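Local structure of estrogen receptor (Crassostrea gigas, 4N1Y) at the interface of chains A and B. The protein is a constitutively active member of the steroid hormone receptor family whose ligand-binding domain probably helps drive transcription without needing an estrogen. Residues are numbered along the deposited sequence; one frame, centred on the assembly and turned at random. Chains: chain A/B, Estrogen receptor.

The interface of chains A and B. Residues chain A 146, 150, 153, 166, 195-196, 199; chain B 193, 196-197.
B:His197 drops its imidazole between A:Val153, A:Asn150 and A:Arg199 in the two-fold dimer of nuclear receptor ligand-binding domains, where helix 187-215 of chain B lies against its twin, helix 187-214 of chain A, and the loop after helix 137-149. Packing is tight around the ring. A:Val153 CB sits over the centre of one face, 3.3 Å from the ring centroid, its methyls straddling the rim; B:Thr196 OG1 lies off-centre over the opposite face. Imidazole NE2 donates to the amide oxygen OD1 of A:Asn150 (3.1 Å, 155° at the hydrogen), approaching from above the amide plane rather than along a lone pair. Ring and amide stand 75° apart. A:Arg199 NH1 comes to 3.2 Å from ND1 from below the ring, on the face opposite A:Val153, while ND1 lies at the edge of the guanidinium plane. An alanine at B:His197 would probably leave A:Asn150 OD1 without this donor and open a gap beneath A:Val153. With OG1 between backbone N and carbonyl carbon (chi1 71°), B:Thr196 hydrogen-bonds B:Leu193 O at 2.8 Å and meets A:Asn150 ND2 tip to tip in a weak bond; its methyl CG2 turns to A:Leu195 CB and A:Thr196. Contact thins toward A:Met146 and A:Gln166, of which chain B hides little: B:Leu193 CD1 touches A:Met146 SD at 3.8 Å and meets the amide NE2 of A:Gln166 tip to tip, a polar group against a methyl.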
# COMPACT_ATOMS: atom_id res chain seq x y z
N MET A 146 3.45 -12.35 5.44
CA MET A 146 3.87 -10.97 5.60
C MET A 146 2.69 -10.01 5.44
O MET A 146 2.54 -9.07 6.23
CB MET A 146 4.98 -10.65 4.60
CG MET A 146 5.65 -9.33 4.90
SD MET A 146 6.05 -9.26 6.67
CE MET A 146 7.60 -10.15 6.64
N ASN A 150 1.61 -7.69 8.57
CA ASN A 150 1.78 -6.26 8.28
C ASN A 150 0.46 -5.53 8.13
O ASN A 150 0.43 -4.34 7.81
CB ASN A 150 2.62 -6.09 7.02
CG ASN A 150 3.09 -4.67 6.81
OD1 ASN A 150 3.50 -4.00 7.75
ND2 ASN A 150 3.06 -4.22 5.56
N VAL A 153 -0.62 -1.29 11.24
CA VAL A 153 0.59 -0.60 11.66
C VAL A 153 0.41 0.12 13.00
O VAL A 153 1.38 0.53 13.63
CB VAL A 153 1.03 0.44 10.60
CG1 VAL A 153 0.10 1.66 10.63
CG2 VAL A 153 2.46 0.88 10.85
N GLN A 166 7.16 -10.49 12.47
CA GLN A 166 7.69 -9.76 11.33
C GLN A 166 9.18 -10.07 11.11
O GLN A 166 9.62 -10.36 10.00
CB GLN A 166 7.50 -8.26 11.52
CG GLN A 166 7.64 -7.49 10.24
CD GLN A 166 8.38 -6.18 10.44
OE1 GLN A 166 9.32 -6.11 11.24
NE2 GLN A 166 7.96 -5.13 9.72
N LEU A 195 3.55 -5.09 -2.71
CA LEU A 195 2.58 -5.10 -1.61
C LEU A 195 1.81 -3.80 -1.48
O LEU A 195 0.64 -3.82 -1.10
CB LEU A 195 3.29 -5.41 -0.30
CG LEU A 195 3.74 -6.86 -0.37
CD1 LEU A 195 4.55 -7.25 0.85
CD2 LEU A 195 2.50 -7.71 -0.45
N THR A 196 2.42 -2.68 -1.81
CA THR A 196 1.69 -1.41 -1.79
C THR A 196 0.51 -1.41 -2.77
O THR A 196 -0.55 -0.88 -2.46
CB THR A 196 2.59 -0.24 -2.13
OG1 THR A 196 2.87 -0.26 -3.53
CG2 THR A 196 3.88 -0.32 -1.31
N ARG A 199 -2.25 -3.57 -1.55
CA ARG A 199 -2.97 -2.86 -0.50
C ARG A 199 -4.00 -1.90 -1.11
O ARG A 199 -5.16 -1.87 -0.70
CB ARG A 199 -1.99 -2.11 0.41
CG ARG A 199 -2.62 -1.23 1.49
CD ARG A 199 -3.18 -2.08 2.62
NE ARG A 199 -2.14 -2.86 3.29
CZ ARG A 199 -1.51 -2.48 4.39
NH1 ARG A 199 -1.79 -1.32 4.97
NH2 ARG A 199 -0.57 -3.27 4.92
N LEU B 193 8.16 -1.97 3.93
CA LEU B 193 6.84 -2.37 4.39
C LEU B 193 6.04 -1.18 4.91
O LEU B 193 4.81 -1.20 4.87
CB LEU B 193 6.93 -3.42 5.50
CG LEU B 193 7.34 -4.85 5.15
CD1 LEU B 193 7.35 -5.70 6.41
CD2 LEU B 193 6.43 -5.45 4.10
N THR B 196 3.53 0.43 2.34
CA THR B 196 2.18 -0.07 2.18
C THR B 196 1.19 0.75 3.06
O THR B 196 0.05 0.97 2.65
CB THR B 196 2.06 -1.53 2.54
OG1 THR B 196 2.20 -1.68 3.95
CG2 THR B 196 3.14 -2.36 1.83
N HIS B 197 1.62 1.18 4.24
CA HIS B 197 0.71 1.94 5.10
C HIS B 197 0.54 3.37 4.60
O HIS B 197 -0.56 3.93 4.67
CB HIS B 197 1.20 1.92 6.55
CG HIS B 197 1.23 0.53 7.11
ND1 HIS B 197 0.08 -0.20 7.32
CD2 HIS B 197 2.26 -0.30 7.38
CE1 HIS B 197 0.41 -1.41 7.75
NE2 HIS B 197 1.72 -1.50 7.79